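Local coordinates for 47 KDA membrane antigen (Treponema pallidum, PDB 1O75), which shows zinc-stimulated carboxypeptidase activity on synthetic depsipeptides, binds penicillin, and is possibly a D,D-carboxypeptidase that lowers peptidoglycan cross-linking in this spirochaete, at residues L15-Y20 and G277-A282; V258-Y263 and D303-S308; D283-T288 and R293-I298. The protein carries 2 engineered substitutions. One frame throughout, in Å; residues are numbered along the deposited sequence.

Interaction 1: residues L15-Y20 and G277-A282; sequences LSYADY and GTKHSA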
loop_
_atom_site.group_PDB
_atom_site.type_symbol
_atom_site.label_atom_id
_atom_site.label_comp_id
_atom_site.label_asym_id
_atom_site.label_seq_id
_atom_site.Cartn_x
_atom_site.Cartn_y
_atom_site.Cartn_z
ATOM N N LEU B 15 -13.480 29.695 -0.875
ATOM C CA LEU B 15 -12.364 30.606 -0.595
ATOM C C LEU B 15 -11.047 30.098 -1.164
ATOM O O LEU B 15 -10.738 28.897 -1.103
ATOM C CB LEU B 15 -12.188 30.793 0.936
ATOM C CG LEU B 15 -13.123 31.697 1.750
ATOM C CD1 LEU B 15 -14.556 31.193 1.656
ATOM C CD2 LEU B 15 -12.651 31.704 3.224
ATOM N N SER B 16 -10.273 31.013 -1.721
ATOM C CA SER B 16 -8.962 30.685 -2.232
ATOM C C SER B 16 -8.088 30.349 -1.011
ATOM O O SER B 16 -8.434 30.683 0.115
ATOM C CB SER B 16 -8.361 31.892 -2.927
ATOM O OG SER B 16 -8.057 32.892 -1.972
ATOM N N TYR B 17 -6.959 29.696 -1.235
ATOM C CA TYR B 17 -6.080 29.384 -0.111
ATOM C C TYR B 17 -5.690 30.674 0.633
ATOM O O TYR B 17 -5.698 30.703 1.874
ATOM C CB TYR B 17 -4.830 28.664 -0.603
ATOM C CG TYR B 17 -5.083 27.214 -0.925
ATOM C CD1 TYR B 17 -5.524 26.336 0.064
ATOM C CD2 TYR B 17 -4.814 26.703 -2.193
ATOM C CE1 TYR B 17 -5.677 24.986 -0.192
ATOM C CE2 TYR B 17 -4.965 25.342 -2.465
ATOM C CZ TYR B 17 -5.392 24.495 -1.457
ATOM O OH TYR B 17 -5.521 23.147 -1.710
ATOM N N ALA B 18 -5.360 31.733 -0.106
ATOM C CA ALA B 18 -5.002 33.002 0.560
ATOM C C ALA B 18 -6.177 33.578 1.372
ATOM O O ALA B 18 -5.985 34.038 2.516
ATOM C CB ALA B 18 -4.506 34.019 -0.458
ATOM N N ASP B 19 -7.384 33.552 0.800
ATOM C CA ASP B 19 -8.581 34.047 1.496
ATOM C C ASP B 19 -8.801 33.267 2.789
ATOM O O ASP B 19 -9.249 33.816 3.808
ATOM C CB ASP B 19 -9.878 33.830 0.692
ATOM C CG ASP B 19 -9.967 34.653 -0.584
ATOM O OD1 ASP B 19 -9.536 35.827 -0.590
ATOM O OD2 ASP B 19 -10.524 34.098 -1.578
ATOM N N TYR B 20 -8.560 31.963 2.734
ATOM C CA TYR B 20 -8.791 31.119 3.908
ATOM C C TYR B 20 -7.757 31.348 5.017
ATOM O O TYR B 20 -8.101 31.510 6.180
ATOM C CB TYR B 20 -8.760 29.626 3.506
ATOM C CG TYR B 20 -9.084 28.677 4.640
ATOM C CD1 TYR B 20 -8.113 28.307 5.582
ATOM C CD2 TYR B 20 -10.387 28.231 4.838
ATOM C CE1 TYR B 20 -8.443 27.534 6.684
ATOM C CE2 TYR B 20 -10.724 27.458 5.947
ATOM C CZ TYR B 20 -9.751 27.119 6.861
ATOM O OH TYR B 20 -10.091 26.371 7.959
ATOM N N GLY B 277 0.118 27.841 7.295
ATOM C CA GLY B 277 -1.051 27.322 6.600
ATOM C C GLY B 277 -0.477 26.345 5.583
ATOM O O GLY B 277 0.743 26.337 5.364
ATOM N N THR B 278 -1.328 25.530 4.963
ATOM C CA THR B 278 -0.871 24.547 3.988
ATOM C C THR B 278 -1.807 24.520 2.781
ATOM O O THR B 278 -2.916 25.067 2.819
ATOM C CB THR B 278 -0.868 23.136 4.572
ATOM O OG1 THR B 278 -2.209 22.793 4.968
ATOM C CG2 THR B 278 0.100 23.031 5.787
ATOM N N LYS B 279 -1.351 23.865 1.720
ATOM C CA LYS B 279 -2.150 23.735 0.497
ATOM C C LYS B 279 -2.205 22.247 0.181
ATOM O O LYS B 279 -1.182 21.567 0.190
ATOM C CB LYS B 279 -1.489 24.513 -0.638
ATOM C CG LYS B 279 -1.462 25.999 -0.343
ATOM C CD LYS B 279 -1.059 26.828 -1.551
ATOM C CE LYS B 279 0.391 26.624 -1.916
ATOM N NZ LYS B 279 0.819 27.614 -2.973
ATOM N N HIS B 280 -3.393 21.732 -0.098
ATOM C CA HIS B 280 -3.491 20.302 -0.362
ATOM C C HIS B 280 -2.731 19.916 -1.623
ATOM O O HIS B 280 -2.560 20.729 -2.520
ATOM C CB HIS B 280 -4.953 19.875 -0.477
ATOM C CG HIS B 280 -5.133 18.398 -0.390
ATOM N ND1 HIS B 280 -4.728 17.673 0.712
ATOM C CD2 HIS B 280 -5.636 17.502 -1.273
ATOM C CE1 HIS B 280 -4.976 16.392 0.503
ATOM N NE2 HIS B 280 -5.524 16.261 -0.693
ATOM N N SER B 281 -2.260 18.678 -1.653
ATOM C CA SER B 281 -1.501 18.124 -2.764
ATOM C C SER B 281 -0.047 18.550 -2.649
ATOM O O SER B 281 0.849 17.731 -2.751
ATOM C CB SER B 281 -2.077 18.566 -4.105
ATOM O OG SER B 281 -1.397 17.868 -5.121
ATOM N N ALA B 282 0.203 19.826 -2.418
ATOM C CA ALA B 282 1.585 20.252 -2.253
ATOM C C ALA B 282 2.097 19.877 -0.849
ATOM O O ALA B 282 3.219 19.396 -0.705
ATOM C CB ALA B 282 1.699 21.775 -2.463
HETATM O O HOH W 1 -4.248 22.077 -3.608
#
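The Tyr17 ring lies over the aliphatic chain of Lys279, whose CG sits 3.9 Å from the ring centroid and 12° off its normal, a CH-pi contact with one face. Tyr17 is the first residue of helix 17-25, which starts with a capping box: Asp19 N gives a straight bond to Ser16 OG (2.9 Å), and Ser16 N returns one to Asp19 OD2. The box fixes the turn from strand into helix just where the tyrosine leaves the backbone and crosses to the loop after strand 274-276. The contact thus joins the Tp47 domain a region to the domain C region. CG and CD of Lys279 lie along the ring; the bend at chi3 (-69°) then turns the chain off it, and NZ travels on to a salt bridge with Asp46 and to backbone carbonyls of Met49 and Asp51. At the far end of the ring the phenol oxygen accepts His280 N at 3.0 Å, a bent bond of 136°. The imidazole itself leads away, with ND1 bonded to Ser284 OG. Beside the bonded amide, Tyr17 OH also touches His280 CB, 3.5 Å away.

Interaction 2: residues V258-Y263 and D303-S308; sequences VRYDYY and DRFKGS. With XE (xenon), chain F.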
loop_
_atom_site.group_PDB
_atom_site.type_symbol
_atom_site.label_atom_id
_atom_site.label_comp_id
_atom_site.label_asym_id
_atom_site.label_seq_id
_atom_site.Cartn_x
_atom_site.Cartn_y
_atom_site.Cartn_z
ATOM N N VAL B 258 -4.885 21.636 6.726
ATOM C CA VAL B 258 -4.126 21.341 7.936
ATOM C C VAL B 258 -3.346 22.565 8.393
ATOM O O VAL B 258 -2.727 23.264 7.579
ATOM C CB VAL B 258 -3.049 20.235 7.716
ATOM C CG1 VAL B 258 -2.531 19.724 9.085
ATOM C CG2 VAL B 258 -3.605 19.111 6.910
ATOM N N ARG B 259 -3.360 22.810 9.695
ATOM C CA ARG B 259 -2.593 23.910 10.258
ATOM C C ARG B 259 -1.347 23.307 10.891
ATOM O O ARG B 259 -1.420 22.268 11.552
ATOM C CB ARG B 259 -3.392 24.624 11.341
ATOM C CG ARG B 259 -2.631 25.819 11.960
ATOM C CD ARG B 259 -3.346 26.294 13.243
ATOM N NE ARG B 259 -2.672 27.435 13.850
ATOM C CZ ARG B 259 -3.049 28.697 13.672
ATOM N NH1 ARG B 259 -4.094 28.968 12.907
ATOM N NH2 ARG B 259 -2.386 29.686 14.263
ATOM N N TYR B 260 -0.196 23.925 10.679
ATOM C CA TYR B 260 1.025 23.439 11.330
ATOM C C TYR B 260 1.384 24.460 12.442
ATOM O O TYR B 260 1.511 25.650 12.146
ATOM C CB TYR B 260 2.227 23.407 10.359
ATOM C CG TYR B 260 2.147 22.386 9.220
ATOM C CD1 TYR B 260 1.169 21.383 9.216
ATOM C CD2 TYR B 260 3.070 22.420 8.164
ATOM C CE1 TYR B 260 1.107 20.428 8.180
ATOM C CE2 TYR B 260 3.025 21.469 7.118
ATOM C CZ TYR B 260 2.039 20.479 7.139
ATOM O OH TYR B 260 1.995 19.541 6.128
ATOM N N ASP B 261 1.531 24.009 13.687
ATOM C CA ASP B 261 1.988 24.901 14.767
ATOM C C ASP B 261 3.380 24.345 15.120
ATOM O O ASP B 261 3.536 23.143 15.363
ATOM C CB ASP B 261 1.084 24.856 16.002
ATOM C CG ASP B 261 -0.227 25.567 15.791
ATOM O OD1 ASP B 261 -0.250 26.619 15.124
ATOM O OD2 ASP B 261 -1.235 25.087 16.309
ATOM N N TYR B 262 4.370 25.232 15.149
ATOM C CA TYR B 262 5.771 24.867 15.391
ATOM C C TYR B 262 6.264 25.328 16.764
ATOM O O TYR B 262 6.190 26.519 17.090
ATOM C CB TYR B 262 6.621 25.509 14.292
ATOM C CG TYR B 262 8.105 25.235 14.353
ATOM C CD1 TYR B 262 8.586 23.962 14.624
ATOM C CD2 TYR B 262 9.034 26.249 14.060
ATOM C CE1 TYR B 262 9.960 23.688 14.594
ATOM C CE2 TYR B 262 10.409 25.990 14.028
ATOM C CZ TYR B 262 10.859 24.709 14.296
ATOM O OH TYR B 262 12.210 24.426 14.279
ATOM N N TYR B 263 6.783 24.378 17.536
ATOM C CA TYR B 263 7.275 24.651 18.880
ATOM C C TYR B 263 8.795 24.623 18.992
ATOM O O TYR B 263 9.352 24.551 20.102
ATOM C CB TYR B 263 6.633 23.659 19.858
ATOM C CG TYR B 263 5.177 24.000 20.157
ATOM C CD1 TYR B 263 4.151 23.685 19.256
ATOM C CD2 TYR B 263 4.835 24.706 21.314
ATOM C CE1 TYR B 263 2.804 24.078 19.508
ATOM C CE2 TYR B 263 3.506 25.103 21.575
ATOM C CZ TYR B 263 2.500 24.797 20.671
ATOM O OH TYR B 263 1.211 25.280 20.905
ATOM N N ASP B 303 8.406 29.391 0.928
ATOM C CA ASP B 303 8.102 30.688 1.524
ATOM C C ASP B 303 7.007 30.627 2.581
ATOM O O ASP B 303 7.073 31.351 3.584
ATOM C CB ASP B 303 7.702 31.705 0.461
ATOM C CG ASP B 303 8.829 32.016 -0.513
ATOM O OD1 ASP B 303 10.016 31.809 -0.172
ATOM O OD2 ASP B 303 8.511 32.475 -1.624
ATOM N N ARG B 304 5.993 29.773 2.375
ATOM C CA ARG B 304 4.918 29.699 3.356
ATOM C C ARG B 304 5.339 29.045 4.666
ATOM O O ARG B 304 4.560 29.023 5.620
ATOM C CB ARG B 304 3.687 28.979 2.779
ATOM C CG ARG B 304 3.884 27.508 2.351
ATOM C CD ARG B 304 2.589 26.982 1.627
ATOM N NE ARG B 304 2.823 25.670 1.016
ATOM C CZ ARG B 304 3.472 25.482 -0.135
ATOM N NH1 ARG B 304 3.925 26.521 -0.817
ATOM N NH2 ARG B 304 3.754 24.249 -0.564
ATOM N N PHE B 305 6.549 28.499 4.704
ATOM C CA PHE B 305 7.091 27.862 5.913
ATOM C C PHE B 305 8.371 28.579 6.389
ATOM O O PHE B 305 9.170 28.028 7.142
ATOM C CB PHE B 305 7.393 26.371 5.657
ATOM C CG PHE B 305 6.174 25.574 5.249
ATOM C CD1 PHE B 305 4.997 25.693 5.968
ATOM C CD2 PHE B 305 6.205 24.723 4.139
ATOM C CE1 PHE B 305 3.841 24.977 5.590
ATOM C CE2 PHE B 305 5.061 23.992 3.744
ATOM C CZ PHE B 305 3.876 24.120 4.466
ATOM N N LYS B 306 8.542 29.813 5.945
ATOM C CA LYS B 306 9.726 30.589 6.294
ATOM C C LYS B 306 9.972 30.599 7.804
ATOM O O LYS B 306 9.096 30.986 8.567
ATOM C CB LYS B 306 9.568 32.033 5.792
ATOM C CG LYS B 306 10.829 32.861 5.983
ATOM C CD LYS B 306 10.649 34.314 5.539
ATOM C CE LYS B 306 11.866 35.139 5.961
ATOM N NZ LYS B 306 11.868 36.499 5.346
ATOM N N GLY B 307 11.154 30.147 8.216
ATOM C CA GLY B 307 11.509 30.132 9.624
ATOM C C GLY B 307 11.302 28.785 10.287
ATOM O O GLY B 307 11.686 28.589 11.442
ATOM N N SER B 308 10.699 27.846 9.564
ATOM C CA SER B 308 10.440 26.536 10.132
ATOM C C SER B 308 11.729 25.763 10.088
ATOM O O SER B 308 12.657 26.161 9.418
ATOM C CB SER B 308 9.398 25.799 9.297
ATOM O OG SER B 308 9.919 25.589 7.996
HETATM XE XE XE F . 4.335 18.151 8.505
#
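Strand 255-262 faces the loop 303-308, where a 3-10 segment at 303-304 is followed by a type II beta turn from Phe305 to Ser308, with Gly307 at a positive phi of 98°. The turn is gripped twice at Phe305 O: Ser308 N bonds to it, and Ser308 OG reaches it at 2.7 Å in the carbonyl plane, on a lone pair. Two tyrosines of the strand meet this loop. Tyr260 and Phe305 have rings inclined by only 22° but slid apart, centroids 5.6 Å away, so they barely overlap; contact is made by Tyr260 CD2 against Phe305 CE1 (3.7 Å). On the Phe305 ring, Arg304 CG lies over the centre of one face. Farther along, Tyr262 swings CG anti to its own N (chi1 -179°), setting CE2 against Ser308 CA and 3.9 Å from Gly307 O; its hydroxyl bonds to Pro310 O and its ring stacks with Tyr313. The xenon rests over one face of Tyr260, nearest to CZ at 3.5 Å, in a pocket that also includes Cys296, Gly297 and Phe331. Strand and turn meet mainly by van der Waals contact, aromatic carbon against aromatic carbon and turn backbone. The largely apolar pocket wall, which also carries Cys296 O and Tyr260 OH, suits a noble gas held mainly by dispersion and induced polarisation.

Interaction 3: residues D283-T288 and R293-I298; sequences DSWWKT and RISCGI. With XE (xenon), chain F; PDX (2,3-di-O-sulfo-alpha-D-glucopyranose), chain C.
With chi1 at 53° the Trp285 CG lies between its backbone N and carbonyl carbon, and chi2 near 93° turns the indole broadside to the neighbouring strand, over Ser295. The two strands form an antiparallel beta hairpin, 284-285 with 293-298, at one edge of a four-stranded sheet. Trp285 and Ser295 are a hydrogen-bonded pair: Ser295 N meets Trp285 O in a nearly straight bond, and Trp285 N returns a bond to Ser295 O. Their side chains share one face of the sheet, where Ser295 CB stands 3.5 Å from the centroid of the five-membered ring in a CH-pi contact, offset toward the ring rim. The six-membered ring runs on to Gly297, with CH2 3.8 Å from its N. Trp285 also makes a cation-pi contact with Arg224. Ser284 and Cys296, a non-hydrogen-bonded pair, face the other side, and Gly297 N closes the ladder on Asp283 O at 2.7 Å. The Asp283 carboxylate reaches back along the chain, OD2 accepting Lys279 N.

At the other end, a water bridges Lys287 N and Arg293 O, extending the link between the two segments. Here the hairpin carries part of the sulfated-sugar site, completed by residues including Arg88 and Arg290. Lys287 CB packs 3.3 Å from sulfate oxygen O2S, and the gathered arginines and lysine probably stabilise the sulfate. Cys296 O lies 3.4 Å from the xenon. Arg293 bends at chi3, and its NH2 gives a weak bond (2.8 Å, 122°) to sugar sulfate oxygen O3S, which lies at the edge of the guanidinium, near its plane.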
loop_
_atom_site.group_PDB
_atom_site.type_symbol
_atom_site.label_atom_id
_atom_site.label_comp_id
_atom_site.label_asym_id
_atom_site.label_seq_id
_atom_site.Cartn_x
_atom_site.Cartn_y
_atom_site.Cartn_z
ATOM N N ASP B 283 1.262 20.065 0.177
ATOM C CA ASP B 283 1.680 19.814 1.564
ATOM C C ASP B 283 0.979 18.679 2.280
ATOM O O ASP B 283 1.426 18.241 3.354
ATOM C CB ASP B 283 1.479 21.087 2.400
ATOM C CG ASP B 283 2.077 22.308 1.739
ATOM O OD1 ASP B 283 3.200 22.203 1.209
ATOM O OD2 ASP B 283 1.429 23.369 1.740
ATOM N N SER B 284 -0.137 18.223 1.716
ATOM C CA SER B 284 -0.872 17.128 2.339
ATOM C C SER B 284 -1.477 16.257 1.254
ATOM O O SER B 284 -1.722 16.720 0.144
ATOM C CB SER B 284 -1.987 17.644 3.257
ATOM O OG SER B 284 -2.868 18.554 2.606
ATOM N N TRP B 285 -1.719 14.997 1.583
ATOM C CA TRP B 285 -2.290 14.114 0.588
ATOM C C TRP B 285 -2.933 12.906 1.230
ATOM O O TRP B 285 -2.663 12.569 2.405
ATOM C CB TRP B 285 -1.216 13.702 -0.432
ATOM C CG TRP B 285 0.012 13.126 0.181
ATOM C CD1 TRP B 285 0.275 11.802 0.404
ATOM C CD2 TRP B 285 1.132 13.855 0.721
ATOM N NE1 TRP B 285 1.481 11.661 1.053
ATOM C CE2 TRP B 285 2.027 12.902 1.262
ATOM C CE3 TRP B 285 1.459 15.213 0.803
ATOM C CZ2 TRP B 285 3.232 13.269 1.885
ATOM C CZ3 TRP B 285 2.658 15.581 1.424
ATOM C CH2 TRP B 285 3.526 14.611 1.956
ATOM N N TRP B 286 -3.845 12.299 0.470
ATOM C CA TRP B 286 -4.543 11.104 0.909
ATOM C C TRP B 286 -5.023 10.380 -0.349
ATOM O O TRP B 286 -5.063 10.986 -1.424
ATOM C CB TRP B 286 -5.731 11.444 1.834
ATOM C CG TRP B 286 -6.657 12.539 1.378
ATOM C CD1 TRP B 286 -6.696 13.826 1.854
ATOM C CD2 TRP B 286 -7.704 12.445 0.400
ATOM N NE1 TRP B 286 -7.699 14.528 1.237
ATOM C CE2 TRP B 286 -8.335 13.715 0.340
ATOM C CE3 TRP B 286 -8.175 11.418 -0.423
ATOM C CZ2 TRP B 286 -9.410 13.986 -0.515
ATOM C CZ3 TRP B 286 -9.255 11.685 -1.283
ATOM C CH2 TRP B 286 -9.856 12.968 -1.316
ATOM N N LYS B 287 -5.340 9.096 -0.208
ATOM C CA LYS B 287 -5.844 8.263 -1.310
ATOM C C LYS B 287 -7.264 7.810 -0.959
ATOM O O LYS B 287 -7.730 8.004 0.166
ATOM C CB LYS B 287 -4.989 7.008 -1.485
ATOM C CG LYS B 287 -3.501 7.249 -1.521
ATOM C CD LYS B 287 -3.055 7.888 -2.809
ATOM C CE LYS B 287 -1.532 8.044 -2.812
ATOM N NZ LYS B 287 -1.040 9.026 -3.828
ATOM N N THR B 288 -7.940 7.167 -1.907
ATOM C CA THR B 288 -9.308 6.707 -1.674
ATOM C C THR B 288 -9.353 5.223 -1.325
ATOM O O THR B 288 -10.418 4.598 -1.348
ATOM C CB THR B 288 -10.162 6.939 -2.920
ATOM O OG1 THR B 288 -9.558 6.261 -4.023
ATOM C CG2 THR B 288 -10.250 8.402 -3.228
ATOM N N ARG B 293 -5.441 6.880 6.187
ATOM C CA ARG B 293 -4.248 7.677 6.407
ATOM C C ARG B 293 -4.286 9.044 5.731
ATOM O O ARG B 293 -4.819 9.190 4.629
ATOM C CB ARG B 293 -3.048 6.872 5.887
ATOM C CG ARG B 293 -1.722 7.605 5.773
ATOM C CD ARG B 293 -0.643 6.630 5.282
ATOM N NE ARG B 293 -1.065 6.003 4.030
ATOM C CZ ARG B 293 -0.858 4.731 3.688
ATOM N NH1 ARG B 293 -0.218 3.897 4.498
ATOM N NH2 ARG B 293 -1.318 4.293 2.523
ATOM N N ILE B 294 -3.759 10.054 6.411
ATOM C CA ILE B 294 -3.644 11.378 5.817
ATOM C C ILE B 294 -2.204 11.761 6.078
ATOM O O ILE B 294 -1.733 11.641 7.209
ATOM C CB ILE B 294 -4.597 12.389 6.439
ATOM C CG1 ILE B 294 -6.038 11.979 6.092
ATOM C CG2 ILE B 294 -4.315 13.800 5.874
ATOM C CD1 ILE B 294 -7.037 13.027 6.367
ATOM N N SER B 295 -1.486 12.166 5.032
ATOM C CA SER B 295 -0.080 12.545 5.181
ATOM C C SER B 295 0.114 14.056 5.051
ATOM O O SER B 295 -0.535 14.712 4.229
ATOM C CB SER B 295 0.759 11.808 4.146
ATOM O OG SER B 295 0.607 10.406 4.333
ATOM N N CYS B 296 1.006 14.592 5.878
ATOM C CA CYS B 296 1.306 16.026 5.922
ATOM C C CYS B 296 2.811 16.155 5.803
ATOM O O CYS B 296 3.532 15.495 6.540
ATOM C CB CYS B 296 0.901 16.612 7.288
ATOM S SG CYS B 296 -0.811 16.392 7.655
ATOM N N GLY B 297 3.274 17.009 4.900
ATOM C CA GLY B 297 4.700 17.184 4.751
ATOM C C GLY B 297 5.116 18.634 4.835
ATOM O O GLY B 297 4.273 19.540 4.781
ATOM N N ILE B 298 6.417 18.866 4.938
ATOM C CA ILE B 298 6.885 20.233 5.006
ATOM C C ILE B 298 8.255 20.341 4.354
ATOM O O ILE B 298 9.025 19.386 4.350
ATOM C CB ILE B 298 6.965 20.707 6.484
ATOM C CG1 ILE B 298 7.209 22.216 6.550
ATOM C CG2 ILE B 298 8.094 19.948 7.235
ATOM C CD1 ILE B 298 7.185 22.756 7.992
HETATM XE XE XE F . 4.335 18.151 8.505
HETATM C C1 PDX C . -1.904 1.087 -0.271
HETATM C C2 PDX C . -3.282 1.348 -0.856
HETATM C C3 PDX C . -3.918 0.043 -1.320
HETATM C C4 PDX C . -3.014 -0.743 -2.274
HETATM C C5 PDX C . -1.667 -0.958 -1.615
HETATM C C6 PDX C . -0.672 -1.653 -2.482
HETATM O O2 PDX C . -4.073 1.980 0.172
HETATM O O3 PDX C . -5.134 0.357 -2.013
HETATM O O4 PDX C . -3.630 -1.990 -2.689
HETATM O O5 PDX C . -1.071 0.336 -1.204
HETATM O O6 PDX C . 0.539 -0.867 -2.569
HETATM O O1S PDX C . -5.512 3.682 0.802
HETATM O O2S PDX C . -4.710 3.732 -1.443
HETATM O O3S PDX C . -3.163 4.217 0.399
HETATM O O1X PDX C . -7.358 0.389 -2.579
HETATM O O2X PDX C . -6.652 -0.004 -0.335
HETATM O O3X PDX C . -6.381 -1.727 -1.979
HETATM S S PDX C . -4.488 3.382 -0.009
HETATM S "S'" PDX C . -6.443 -0.281 -1.650
HETATM O O HOH W 2 5.151 20.787 2.181
HETATM O O HOH W 3 -1.457 9.636 2.882
HETATM O O HOH W 4 -4.892 7.719 2.350
#

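In the fold
From the N terminus, residues 15-20 wait through 256 residues, including most of the 11-stranded sheet, before interaction 1 closes that long loop on 277-282. Interaction 2 starts inside it, at 258-263, and closes beyond it on 303-308, so the two contacts cross. Interaction 3 follows interaction 1 in series, as a tight hairpin nested within the loop of interaction 2. Around the 277-283 loop they touch: Thr278 OG1 probably bonds to Val258 O, and His280 packs against Trp286. Arg304 and Asp283 form a salt bridge between interactions 2 and 3, which share one xenon. Together they tie helix 17-25 to the two four-stranded sheets containing strands 255-262 and 293-298.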